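Local coordinates for protein Non-heme chloroperoxidase CPO-A1 (Streptomyces aureofaciens, PDB 1A8Q) that brominates organic compounds without haem and may be a chlorinating enzyme in the biosynthesis of 7-chlorotetracycline, at residues H26-N31 and M185-E190; D53-G58 and V63-D68; N145-L148 and Q153-K156. All blocks are in the same frame, centred on the assembly; numbering follows the deposited sequence.

Interaction 1: H26-N31 and M185-E190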
ATOM      1  N   HIS A  26      -0.037  -0.744  -4.304  1.00  5.96           N
ATOM      2  CA  HIS A  26       0.133  -1.899  -3.466  1.00  5.42           C
ATOM      3  C   HIS A  26       1.234  -1.836  -2.396  1.00  5.34           C
ATOM      4  O   HIS A  26       2.041  -0.928  -2.482  1.00  6.72           O
ATOM      5  CB  HIS A  26       0.452  -3.161  -4.350  1.00  4.66           C
ATOM      6  CG  HIS A  26       1.803  -3.127  -5.008  1.00  5.42           C
ATOM      7  ND1 HIS A  26       2.942  -3.573  -4.384  1.00  6.54           N
ATOM      8  CD2 HIS A  26       2.165  -2.683  -6.262  1.00  5.69           C
ATOM      9  CE1 HIS A  26       3.959  -3.411  -5.220  1.00  5.18           C
ATOM     10  NE2 HIS A  26       3.543  -2.886  -6.335  1.00  6.54           N
ATOM     11  N   GLY A  27       1.204  -2.812  -1.491  1.00  5.76           N
ATOM     12  CA  GLY A  27       2.222  -2.820  -0.417  1.00  8.01           C
ATOM     13  C   GLY A  27       3.358  -3.815  -0.699  1.00  9.13           C
ATOM     14  O   GLY A  27       3.405  -4.455  -1.733  1.00  8.23           O
ATOM     15  N   TRP A  28       4.254  -3.920   0.290  1.00  7.98           N
ATOM     16  CA  TRP A  28       5.389  -4.845   0.182  1.00  9.34           C
ATOM     17  C   TRP A  28       4.945  -6.182   0.688  1.00  7.88           C
ATOM     18  O   TRP A  28       4.239  -6.282   1.711  1.00  8.83           O
ATOM     19  CB  TRP A  28       6.440  -4.249   1.140  1.00  7.72           C
ATOM     20  CG  TRP A  28       7.735  -4.972   1.414  1.00  9.06           C
ATOM     21  CD1 TRP A  28       8.904  -4.803   0.771  1.00  9.74           C
ATOM     22  CD2 TRP A  28       7.976  -5.927   2.460  1.00  9.85           C
ATOM     23  NE1 TRP A  28       9.883  -5.598   1.316  1.00 10.30           N
ATOM     24  CE2 TRP A  28       9.332  -6.290   2.357  1.00  9.85           C
ATOM     25  CE3 TRP A  28       7.211  -6.506   3.469  1.00 12.05           C
ATOM     26  CZ2 TRP A  28       9.949  -7.203   3.220  1.00 10.23           C
ATOM     27  CZ3 TRP A  28       7.806  -7.419   4.331  1.00 13.00           C
ATOM     28  CH2 TRP A  28       9.171  -7.754   4.185  1.00 11.06           C
ATOM     29  N   PRO A  29       5.477  -7.292   0.136  1.00  7.28           N
ATOM     30  CA  PRO A  29       6.310  -7.335  -1.058  1.00  6.92           C
ATOM     31  C   PRO A  29       5.542  -7.805  -2.289  1.00  9.05           C
ATOM     32  O   PRO A  29       5.961  -8.720  -3.033  1.00  9.09           O
ATOM     33  CB  PRO A  29       7.243  -8.489  -0.615  1.00  9.08           C
ATOM     34  CG  PRO A  29       6.348  -9.447   0.116  1.00  7.40           C
ATOM     35  CD  PRO A  29       5.249  -8.619   0.741  1.00  7.74           C
ATOM     36  N   LEU A  30       4.364  -7.227  -2.489  1.00  5.63           N
ATOM     37  CA  LEU A  30       3.422  -7.761  -3.485  1.00  5.92           C
ATOM     38  C   LEU A  30       3.449  -6.982  -4.758  1.00  6.97           C
ATOM     39  O   LEU A  30       4.505  -6.525  -5.201  1.00  8.29           O
ATOM     40  CB  LEU A  30       2.039  -7.756  -2.783  1.00  8.19           C
ATOM     41  CG  LEU A  30       2.000  -8.422  -1.414  1.00  7.82           C
ATOM     42  CD1 LEU A  30       0.563  -8.331  -0.867  1.00 10.72           C
ATOM     43  CD2 LEU A  30       2.448  -9.882  -1.471  1.00  7.12           C
ATOM     44  N   ASN A  31       2.291  -6.901  -5.441  1.00  5.73           N
ATOM     45  CA  ASN A  31       2.238  -6.213  -6.704  1.00  5.92           C
ATOM     46  C   ASN A  31       0.753  -5.924  -7.003  1.00  4.92           C
ATOM     47  O   ASN A  31      -0.013  -6.153  -6.072  1.00  5.86           O
ATOM     48  CB  ASN A  31       2.930  -6.973  -7.843  1.00  6.34           C
ATOM     49  CG  ASN A  31       2.366  -8.360  -8.077  1.00  8.74           C
ATOM     50  OD1 ASN A  31       1.184  -8.481  -8.410  1.00  9.89           O
ATOM     51  ND2 ASN A  31       3.157  -9.445  -7.987  1.00  7.93           N
ATOM     52  N   MET A 185       7.524 -13.764  -4.916  1.00  6.72           N
ATOM     53  CA  MET A 185       8.658 -14.354  -5.655  1.00  7.90           C
ATOM     54  C   MET A 185       8.976 -13.506  -6.848  1.00  8.85           C
ATOM     55  O   MET A 185      10.060 -13.643  -7.454  1.00 11.43           O
ATOM     56  CB  MET A 185       8.309 -15.802  -6.059  1.00 10.50           C
ATOM     57  CG  MET A 185       8.299 -16.720  -4.826  1.00 12.91           C
ATOM     58  SD  MET A 185       9.936 -16.831  -4.029  1.00 16.00           S
ATOM     59  CE  MET A 185      10.757 -17.737  -5.352  1.00 19.39           C
ATOM     60  N   ALA A 186       8.130 -12.561  -7.284  1.00  6.58           N
ATOM     61  CA  ALA A 186       8.426 -11.709  -8.409  1.00  6.89           C
ATOM     62  C   ALA A 186       9.168 -10.442  -7.972  1.00  8.04           C
ATOM     63  O   ALA A 186       9.540  -9.673  -8.876  1.00  9.94           O
ATOM     64  CB  ALA A 186       7.137 -11.270  -9.123  1.00  8.46           C
ATOM     65  N   GLN A 187       9.383 -10.268  -6.670  1.00  8.30           N
ATOM     66  CA  GLN A 187      10.095  -9.031  -6.280  1.00  6.58           C
ATOM     67  C   GLN A 187      11.628  -9.239  -6.323  1.00  8.43           C
ATOM     68  O   GLN A 187      12.062 -10.299  -5.879  1.00  8.35           O
ATOM     69  CB  GLN A 187       9.680  -8.745  -4.852  1.00  6.82           C
ATOM     70  CG  GLN A 187      10.293  -7.458  -4.259  1.00  8.33           C
ATOM     71  CD  GLN A 187      10.069  -7.357  -2.768  1.00  7.99           C
ATOM     72  OE1 GLN A 187       9.531  -6.323  -2.234  1.00 11.30           O
ATOM     73  NE2 GLN A 187      10.488  -8.335  -2.021  1.00  8.28           N
ATOM     74  N   THR A 188      12.353  -8.197  -6.712  1.00  7.35           N
ATOM     75  CA  THR A 188      13.824  -8.377  -6.670  1.00  7.94           C
ATOM     76  C   THR A 188      14.261  -8.521  -5.234  1.00  9.15           C
ATOM     77  O   THR A 188      13.687  -7.986  -4.266  1.00  8.87           O
ATOM     78  CB  THR A 188      14.573  -7.190  -7.280  1.00  8.80           C
ATOM     79  OG1 THR A 188      14.239  -6.033  -6.486  1.00  9.70           O
ATOM     80  CG2 THR A 188      14.158  -6.969  -8.724  1.00  8.15           C
ATOM     81  N   ILE A 189      15.438  -9.163  -5.011  1.00  8.01           N
ATOM     82  CA  ILE A 189      15.907  -9.292  -3.621  1.00  8.92           C
ATOM     83  C   ILE A 189      16.336  -7.929  -3.071  1.00  8.23           C
ATOM     84  O   ILE A 189      16.052  -7.674  -1.899  1.00  8.51           O
ATOM     85  CB  ILE A 189      17.090 -10.298  -3.525  1.00  8.43           C
ATOM     86  CG1 ILE A 189      17.329 -10.639  -2.049  1.00  9.50           C
ATOM     87  CG2 ILE A 189      18.286  -9.729  -4.285  1.00 10.01           C
ATOM     88  CD1 ILE A 189      18.315 -11.812  -1.854  1.00 13.54           C
ATOM     89  N   GLU A 190      16.801  -7.024  -3.924  1.00  8.67           N
ATOM     90  CA  GLU A 190      17.249  -5.699  -3.471  1.00  9.11           C
ATOM     91  C   GLU A 190      16.013  -4.873  -3.119  1.00  9.09           C
ATOM     92  O   GLU A 190      16.051  -4.142  -2.129  1.00 10.07           O
ATOM     93  CB  GLU A 190      18.057  -5.037  -4.575  1.00  8.91           C
ATOM     94  CG  GLU A 190      18.640  -3.662  -4.198  1.00  8.31           C
ATOM     95  CD  GLU A 190      19.603  -3.652  -3.055  1.00 10.90           C
ATOM     96  OE1 GLU A 190      19.905  -4.682  -2.404  1.00 10.73           O
ATOM     97  OE2 GLU A 190      20.029  -2.513  -2.699  1.00 11.49           O
TER
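G27 O, the carbonyl just ahead of W28 and P29, the pair that meets Q187, takes two hydrogen bonds. H26 ND1 donates to G27 O over 2.8 Å, nearly straight at 168°, and L30 N to the same G27 O over 3.0 Å; the two donors come from opposite faces of the carbonyl plane. The loop curls back so that N31 CA lies 3.4 Å above the H26 ring, over its centre. The peptide bond before P29 is cis. With this cis link, P29 CB lies 4.0 Å above one face of the W28 indole, toward its rim. This is the loop following strand 21-25 of the alpha/beta hydrolase fold, which in relatives supplies a backbone N-H to the oxyanion hole; consistent with that, the W28 side chain lies about 6 Å from that of the triad serine S94. Q187 reaches the loop from the segment just ahead of helix 189-201. With CG anti to the backbone N (chi1 -179°) and the chain extended beyond it, the amide is carried to both residues. Q187 OE1 lies 3.4 Å from W28 CD1, and Q187 NE2 packs 3.5 Å from P29 CB. Amide and indole planes are 53° apart, and the meeting is one of van der Waals contact, without a hydrogen bond across the segments. The indole NE1 is engaged by G192 O of helix 189-201.

Interaction 2: D53-G58 and V63-D68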
ATOM      1  N   ASP A  53       2.452  -2.073 -10.906  1.00  5.16           N
ATOM      2  CA  ASP A  53       3.418  -2.816 -10.126  1.00  5.47           C
ATOM      3  C   ASP A  53       4.635  -1.882  -9.887  1.00  3.89           C
ATOM      4  O   ASP A  53       5.172  -1.323 -10.855  1.00  5.00           O
ATOM      5  CB  ASP A  53       3.952  -4.011 -10.945  1.00  6.26           C
ATOM      6  CG  ASP A  53       2.893  -5.107 -11.154  1.00  8.60           C
ATOM      7  OD1 ASP A  53       1.814  -5.099 -10.538  1.00  8.65           O
ATOM      8  OD2 ASP A  53       3.195  -6.028 -11.954  1.00  8.26           O
ATOM      9  N   ARG A  54       4.978  -1.725  -8.624  1.00  5.40           N
ATOM     10  CA  ARG A  54       6.113  -0.827  -8.265  1.00  5.70           C
ATOM     11  C   ARG A  54       7.378  -1.338  -8.954  1.00  6.72           C
ATOM     12  O   ARG A  54       7.514  -2.530  -9.214  1.00  6.47           O
ATOM     13  CB  ARG A  54       6.256  -0.863  -6.749  1.00  6.13           C
ATOM     14  CG  ARG A  54       7.375   0.044  -6.179  1.00  6.31           C
ATOM     15  CD  ARG A  54       7.225   0.211  -4.650  1.00  6.91           C
ATOM     16  NE  ARG A  54       5.943   0.913  -4.429  1.00  7.52           N
ATOM     17  CZ  ARG A  54       4.906   0.372  -3.818  1.00  6.66           C
ATOM     18  NH1 ARG A  54       4.856  -0.831  -3.257  1.00  6.99           N
ATOM     19  NH2 ARG A  54       3.776   1.114  -3.730  1.00  9.32           N
ATOM     20  N   ARG A  55       8.302  -0.439  -9.267  1.00  5.35           N
ATOM     21  CA  ARG A  55       9.583  -0.858  -9.882  1.00  8.01           C
ATOM     22  C   ARG A  55      10.130  -2.022  -9.092  1.00  6.55           C
ATOM     23  O   ARG A  55      10.088  -2.123  -7.879  1.00  6.57           O
ATOM     24  CB  ARG A  55      10.575   0.320  -9.888  1.00  8.09           C
ATOM     25  CG  ARG A  55      10.919   0.755  -8.459  1.00  8.14           C
ATOM     26  CD  ARG A  55      11.500   2.164  -8.475  1.00 12.43           C
ATOM     27  NE  ARG A  55      12.772   2.290  -9.152  1.00 14.65           N
ATOM     28  CZ  ARG A  55      13.052   2.954 -10.269  1.00 13.33           C
ATOM     29  NH1 ARG A  55      12.238   3.644 -11.029  1.00 13.73           N
ATOM     30  NH2 ARG A  55      14.325   2.929 -10.690  1.00 12.12           N
ATOM     31  N   GLY A  56      10.688  -3.043  -9.848  1.00  6.93           N
ATOM     32  CA  GLY A  56      11.219  -4.192  -9.113  1.00  7.78           C
ATOM     33  C   GLY A  56      10.221  -5.156  -8.499  1.00  7.31           C
ATOM     34  O   GLY A  56      10.606  -6.031  -7.731  1.00  6.71           O
ATOM     35  N   HIS A  57       8.928  -5.071  -8.861  1.00  5.74           N
ATOM     36  CA  HIS A  57       7.907  -5.953  -8.332  1.00  5.99           C
ATOM     37  C   HIS A  57       7.065  -6.418  -9.548  1.00  6.06           C
ATOM     38  O   HIS A  57       7.028  -5.706 -10.560  1.00  6.64           O
ATOM     39  CB  HIS A  57       6.965  -5.204  -7.349  1.00  6.15           C
ATOM     40  CG  HIS A  57       7.618  -4.692  -6.082  1.00  5.99           C
ATOM     41  ND1 HIS A  57       8.580  -3.701  -6.056  1.00  8.91           N
ATOM     42  CD2 HIS A  57       7.393  -5.063  -4.802  1.00  7.43           C
ATOM     43  CE1 HIS A  57       8.971  -3.499  -4.815  1.00  6.80           C
ATOM     44  NE2 HIS A  57       8.283  -4.329  -4.030  1.00  7.81           N
ATOM     45  N   GLY A  58       6.429  -7.545  -9.364  1.00  7.22           N
ATOM     46  CA  GLY A  58       5.493  -8.028 -10.401  1.00  7.87           C
ATOM     47  C   GLY A  58       6.163  -8.120 -11.755  1.00  9.74           C
ATOM     48  O   GLY A  58       7.195  -8.799 -11.882  1.00  8.98           O
ATOM     49  N   VAL A  63      14.673  -3.608 -11.474  1.00 10.38           N
ATOM     50  CA  VAL A  63      15.724  -2.613 -11.281  1.00 10.57           C
ATOM     51  C   VAL A  63      16.553  -2.871 -10.043  1.00  9.71           C
ATOM     52  O   VAL A  63      16.139  -3.507  -9.082  1.00 10.26           O
ATOM     53  CB  VAL A  63      15.176  -1.168 -11.193  1.00 11.99           C
ATOM     54  CG1 VAL A  63      14.432  -0.751 -12.451  1.00 14.52           C
ATOM     55  CG2 VAL A  63      14.250  -1.019  -9.979  1.00 13.79           C
ATOM     56  N   TRP A  64      17.768  -2.250 -10.102  1.00  9.08           N
ATOM     57  CA  TRP A  64      18.640  -2.281  -8.940  1.00  9.85           C
ATOM     58  C   TRP A  64      18.346  -1.068  -8.012  1.00 10.24           C
ATOM     59  O   TRP A  64      18.461  -1.259  -6.805  1.00 12.16           O
ATOM     60  CB  TRP A  64      20.119  -2.110  -9.415  1.00  8.99           C
ATOM     61  CG  TRP A  64      21.072  -1.978  -8.261  1.00  9.05           C
ATOM     62  CD1 TRP A  64      21.792  -0.848  -7.967  1.00 11.16           C
ATOM     63  CD2 TRP A  64      21.321  -2.915  -7.230  1.00 10.14           C
ATOM     64  NE1 TRP A  64      22.494  -1.043  -6.796  1.00 11.20           N
ATOM     65  CE2 TRP A  64      22.223  -2.301  -6.320  1.00 11.35           C
ATOM     66  CE3 TRP A  64      20.939  -4.228  -6.940  1.00  9.39           C
ATOM     67  CZ2 TRP A  64      22.689  -2.945  -5.184  1.00 13.10           C
ATOM     68  CZ3 TRP A  64      21.390  -4.880  -5.817  1.00  9.53           C
ATOM     69  CH2 TRP A  64      22.304  -4.236  -4.958  1.00 12.64           C
ATOM     70  N   ASP A  65      18.108   0.059  -8.658  1.00 11.72           N
ATOM     71  CA  ASP A  65      18.140   1.284  -7.841  1.00 15.41           C
ATOM     72  C   ASP A  65      16.774   1.949  -7.756  1.00 12.50           C
ATOM     73  O   ASP A  65      15.831   1.530  -8.411  1.00 12.71           O
ATOM     74  CB  ASP A  65      19.078   2.307  -8.536  1.00 21.61           C
ATOM     75  CG  ASP A  65      19.023   2.190 -10.027  1.00 28.21           C
ATOM     76  OD1 ASP A  65      17.984   2.304 -10.712  1.00 32.09           O
ATOM     77  OD2 ASP A  65      20.132   1.898 -10.587  1.00 33.40           O
ATOM     78  N   GLY A  66      16.781   3.025  -6.952  1.00 10.58           N
ATOM     79  CA  GLY A  66      15.533   3.791  -6.870  1.00 11.15           C
ATOM     80  C   GLY A  66      14.507   3.229  -5.927  1.00 10.80           C
ATOM     81  O   GLY A  66      13.312   3.596  -6.079  1.00 10.39           O
ATOM     82  N   TYR A  67      14.870   2.436  -4.930  1.00  9.43           N
ATOM     83  CA  TYR A  67      13.897   1.926  -3.957  1.00  9.66           C
ATOM     84  C   TYR A  67      13.768   2.941  -2.802  1.00 10.99           C
ATOM     85  O   TYR A  67      14.201   2.685  -1.676  1.00 12.23           O
ATOM     86  CB  TYR A  67      14.353   0.560  -3.447  1.00  9.75           C
ATOM     87  CG  TYR A  67      14.268  -0.505  -4.541  1.00  9.22           C
ATOM     88  CD1 TYR A  67      13.029  -0.943  -5.015  1.00 10.11           C
ATOM     89  CD2 TYR A  67      15.421  -1.075  -5.056  1.00 10.31           C
ATOM     90  CE1 TYR A  67      12.945  -1.882  -6.029  1.00  8.91           C
ATOM     91  CE2 TYR A  67      15.356  -2.058  -6.043  1.00  9.40           C
ATOM     92  CZ  TYR A  67      14.131  -2.445  -6.527  1.00  9.36           C
ATOM     93  OH  TYR A  67      14.046  -3.428  -7.496  1.00  9.04           O
ATOM     94  N   ASP A  68      13.173   4.096  -3.142  1.00  9.63           N
ATOM     95  CA  ASP A  68      12.981   5.169  -2.157  1.00 10.37           C
ATOM     96  C   ASP A  68      11.663   5.863  -2.516  1.00 10.31           C
ATOM     97  O   ASP A  68      11.248   5.844  -3.682  1.00  9.51           O
ATOM     98  CB  ASP A  68      14.130   6.171  -2.213  1.00 12.52           C
ATOM     99  CG  ASP A  68      14.265   6.860  -3.543  1.00 14.83           C
ATOM    100  OD1 ASP A  68      13.630   7.905  -3.739  1.00 15.87           O
ATOM    101  OD2 ASP A  68      14.980   6.390  -4.448  1.00 17.43           O
TER
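R55 lays its side chain across V63 at about a right angle: V63 CG2 touches R55 NE at 3.7 Å, while CG1 lies over one face of the guanidinium. Its first torsion puts CG between the backbone N and the carbonyl carbon (chi1 63°), and a bend at chi3 turns the guanidinium side-on to the D65 carbonyl. There two nitrogens share one acceptor, R55 NE at 3.2 Å and R55 NH2 at 3.1 Å from D65 O. The oxygen lies close to the guanidinium plane, yet NE comes in the carbonyl plane on a lone pair, whereas NH2 stands 46° above that plane. A long salt bridge from NH2 to D65 OD1 adds a weaker hold, and NH1 is paired with D75 of helix 69-82. Arginine suits this place because it can serve a carbonyl and two carboxylates from one flat group. Both segments belong to the loop between strand 48-52 and helix 69-82, where residues 53 to 60, DRRGHGHS, match the DxRGxGxS pattern common in alpha/beta hydrolases. Within it R54 to H57 form a type II beta turn, whose third place G56 fills with the positive phi that glycine tolerates. The bare CA of G56 lets the Y67 ring come edge-on, with Y67 OH 3.3 Å from that CA. Y67 OH donates to V63 O over 2.6 Å and is also hydrogen-bonded to T188. Y67 CE1 sits 3.4 Å from R55 O, and H57 ND1 donates to R55 O over 2.8 Å. G66 is also at positive phi, where a CB would press on the preceding carbonyl O and on R55 NH2; Y67 then centres an inverse gamma turn before D68, the N-cap of helix 69-82.

Interaction 3: N145-L148 and Q153-K156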
ATOM      1  N   ASN A 145      17.070  -9.421   7.461  1.00 14.87           N
ATOM      2  CA  ASN A 145      17.850 -10.666   7.580  1.00 16.58           C
ATOM      3  C   ASN A 145      17.062 -11.863   7.051  1.00 15.16           C
ATOM      4  O   ASN A 145      17.685 -12.782   6.514  1.00 15.32           O
ATOM      5  CB  ASN A 145      18.249 -10.950   9.031  1.00 21.85           C
ATOM      6  CG  ASN A 145      19.270 -12.071   9.121  1.00 27.71           C
ATOM      7  OD1 ASN A 145      19.501 -12.689  10.160  1.00 32.92           O
ATOM      8  ND2 ASN A 145      19.934 -12.414   8.020  1.00 30.54           N
ATOM      9  N   GLY A 146      15.736 -11.837   7.180  1.00 13.32           N
ATOM     10  CA  GLY A 146      14.937 -12.958   6.667  1.00 12.34           C
ATOM     11  C   GLY A 146      15.041 -12.993   5.166  1.00 10.85           C
ATOM     12  O   GLY A 146      15.144 -14.118   4.601  1.00 11.82           O
ATOM     13  N   VAL A 147      14.902 -11.842   4.497  1.00  9.05           N
ATOM     14  CA  VAL A 147      14.969 -11.825   3.033  1.00 10.24           C
ATOM     15  C   VAL A 147      16.347 -12.298   2.562  1.00 10.68           C
ATOM     16  O   VAL A 147      16.468 -12.995   1.553  1.00 11.20           O
ATOM     17  CB  VAL A 147      14.714 -10.405   2.503  1.00 11.50           C
ATOM     18  CG1 VAL A 147      14.955 -10.274   1.010  1.00 11.87           C
ATOM     19  CG2 VAL A 147      13.280  -9.973   2.874  1.00 12.03           C
ATOM     20  N   LEU A 148      17.399 -11.871   3.273  1.00  7.81           N
ATOM     21  CA  LEU A 148      18.754 -12.274   2.840  1.00 10.61           C
ATOM     22  C   LEU A 148      19.123 -13.680   3.204  1.00  9.99           C
ATOM     23  O   LEU A 148      20.047 -14.225   2.518  1.00 11.42           O
ATOM     24  CB  LEU A 148      19.788 -11.302   3.463  1.00 12.02           C
ATOM     25  CG  LEU A 148      19.702  -9.897   2.837  1.00 14.07           C
ATOM     26  CD1 LEU A 148      20.525  -8.915   3.659  1.00 16.64           C
ATOM     27  CD2 LEU A 148      20.113  -9.870   1.375  1.00 18.27           C
ATOM     28  N   GLN A 153      11.367 -19.191   1.834  1.00  6.59           N
ATOM     29  CA  GLN A 153      10.826 -19.628   3.105  1.00  7.90           C
ATOM     30  C   GLN A 153      10.369 -18.395   3.910  1.00  8.12           C
ATOM     31  O   GLN A 153       9.369 -18.493   4.600  1.00  8.85           O
ATOM     32  CB  GLN A 153      11.899 -20.330   3.984  1.00  9.57           C
ATOM     33  CG  GLN A 153      11.322 -20.960   5.244  1.00 12.27           C
ATOM     34  CD  GLN A 153      10.236 -21.976   4.972  1.00 14.10           C
ATOM     35  OE1 GLN A 153      10.351 -22.803   4.056  1.00 13.71           O
ATOM     36  NE2 GLN A 153       9.152 -21.975   5.754  1.00 14.58           N
ATOM     37  N   PHE A 154      11.124 -17.307   3.792  1.00  7.92           N
ATOM     38  CA  PHE A 154      10.755 -16.103   4.577  1.00  9.65           C
ATOM     39  C   PHE A 154       9.365 -15.601   4.211  1.00  9.37           C
ATOM     40  O   PHE A 154       8.606 -15.138   5.094  1.00 10.32           O
ATOM     41  CB  PHE A 154      11.791 -14.996   4.368  1.00  9.68           C
ATOM     42  CG  PHE A 154      11.456 -13.742   5.180  1.00 11.98           C
ATOM     43  CD1 PHE A 154      11.543 -13.778   6.544  1.00 13.87           C
ATOM     44  CD2 PHE A 154      11.130 -12.583   4.482  1.00 13.78           C
ATOM     45  CE1 PHE A 154      11.274 -12.592   7.279  1.00 14.94           C
ATOM     46  CE2 PHE A 154      10.872 -11.410   5.214  1.00 14.97           C
ATOM     47  CZ  PHE A 154      10.966 -11.468   6.581  1.00 13.96           C
ATOM     48  N   TRP A 155       8.994 -15.670   2.933  1.00  7.77           N
ATOM     49  CA  TRP A 155       7.617 -15.201   2.578  1.00  9.40           C
ATOM     50  C   TRP A 155       6.598 -16.144   3.163  1.00  9.67           C
ATOM     51  O   TRP A 155       5.498 -15.707   3.569  1.00 10.26           O
ATOM     52  CB  TRP A 155       7.511 -15.076   1.057  1.00  8.65           C
ATOM     53  CG  TRP A 155       8.505 -14.125   0.475  1.00  9.47           C
ATOM     54  CD1 TRP A 155       9.217 -14.321  -0.678  1.00  9.10           C
ATOM     55  CD2 TRP A 155       8.820 -12.790   0.918  1.00 10.20           C
ATOM     56  NE1 TRP A 155      10.018 -13.245  -0.910  1.00 10.67           N
ATOM     57  CE2 TRP A 155       9.785 -12.285   0.047  1.00 11.18           C
ATOM     58  CE3 TRP A 155       8.360 -12.005   1.994  1.00 11.56           C
ATOM     59  CZ2 TRP A 155      10.326 -11.000   0.177  1.00 11.59           C
ATOM     60  CZ3 TRP A 155       8.888 -10.714   2.113  1.00 12.72           C
ATOM     61  CH2 TRP A 155       9.865 -10.252   1.220  1.00 12.08           C
ATOM     62  N   LYS A 156       6.846 -17.469   3.135  1.00  8.75           N
ATOM     63  CA  LYS A 156       5.904 -18.405   3.743  1.00 11.17           C
ATOM     64  C   LYS A 156       5.735 -18.114   5.234  1.00 11.47           C
ATOM     65  O   LYS A 156       4.586 -18.090   5.732  1.00 12.54           O
ATOM     66  CB  LYS A 156       6.402 -19.848   3.575  1.00 11.50           C
ATOM     67  CG  LYS A 156       6.557 -20.117   2.059  1.00 15.75           C
ATOM     68  CD  LYS A 156       7.276 -21.385   1.692  1.00 19.78           C
ATOM     69  CE  LYS A 156       7.053 -22.564   2.607  1.00 24.24           C
ATOM     70  NZ  LYS A 156       5.640 -23.065   2.501  1.00 28.86           N
TER
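The phenyl ring of F154 lies with one face against the backbone of G146 and V147, so the helix segment 145-148 is met by a flat surface. G146 CA stands over that face, 3.8 Å from the F154 ring centroid and 25° off the ring normal, a CH-pi contact. V147 N lies over the same face, offset toward the rim. CG of F154 is anti to its backbone N (chi1 -179°), which throws the ring straight across to the other segment and leaves CB resting 3.5 Å from G146 O. Glycine suits this place because a residue with no side chain allows the aromatic face to settle directly on its CA. Beside the glycine, V147 approaches F154 obliquely, its CG2 branch 3.7 Å from F154 CE2. V147 CG2 also reaches W155 CH2, 3.8 Å away, approaching the indole at a slant. F154 CD2 sits 3.7 Å above the W155 indole plane toward its rim, the two rings being steeply inclined. A branched aliphatic residue fits here, since one methyl fills the angle between two aromatic rings. V147 CG1 meets I189, and the side chain also touches V193 of helix 189-201, while the indole turns inward to meet W28 edge-to-face and to touch W181 and A184 of helix 174-184. Residues eight apart in a straight helix would be about 12 Å from each other, yet G146 CA and F154 CA are only 5.6 Å apart. Helix 137-162 is therefore sharply bent between the two segments, a bent helix in the cap that many alpha/beta hydrolases insert between core strands, here 112-118 and 215-220.

Interaction 1 closes a long loop of chain inside which the other two are nested, interaction 2 coming before interaction 3. The centres of interactions 1 and 2 are about 8 Å apart and those of 1 and 3 about 12 Å apart; interactions 2 and 3, with centres about 18 Å apart, do not touch. Interaction 1 touches both neighbours. Its 26-31 loop and both segments of interaction 2 follow neighbouring strands of the central sheet, 21-25 and 48-52, whereas 185-190 belongs to the helical insertion, as does helix 137-162, which carries both segments of interaction 3. The contacts of interaction 1 thus join cap to core beside the catalytic triad.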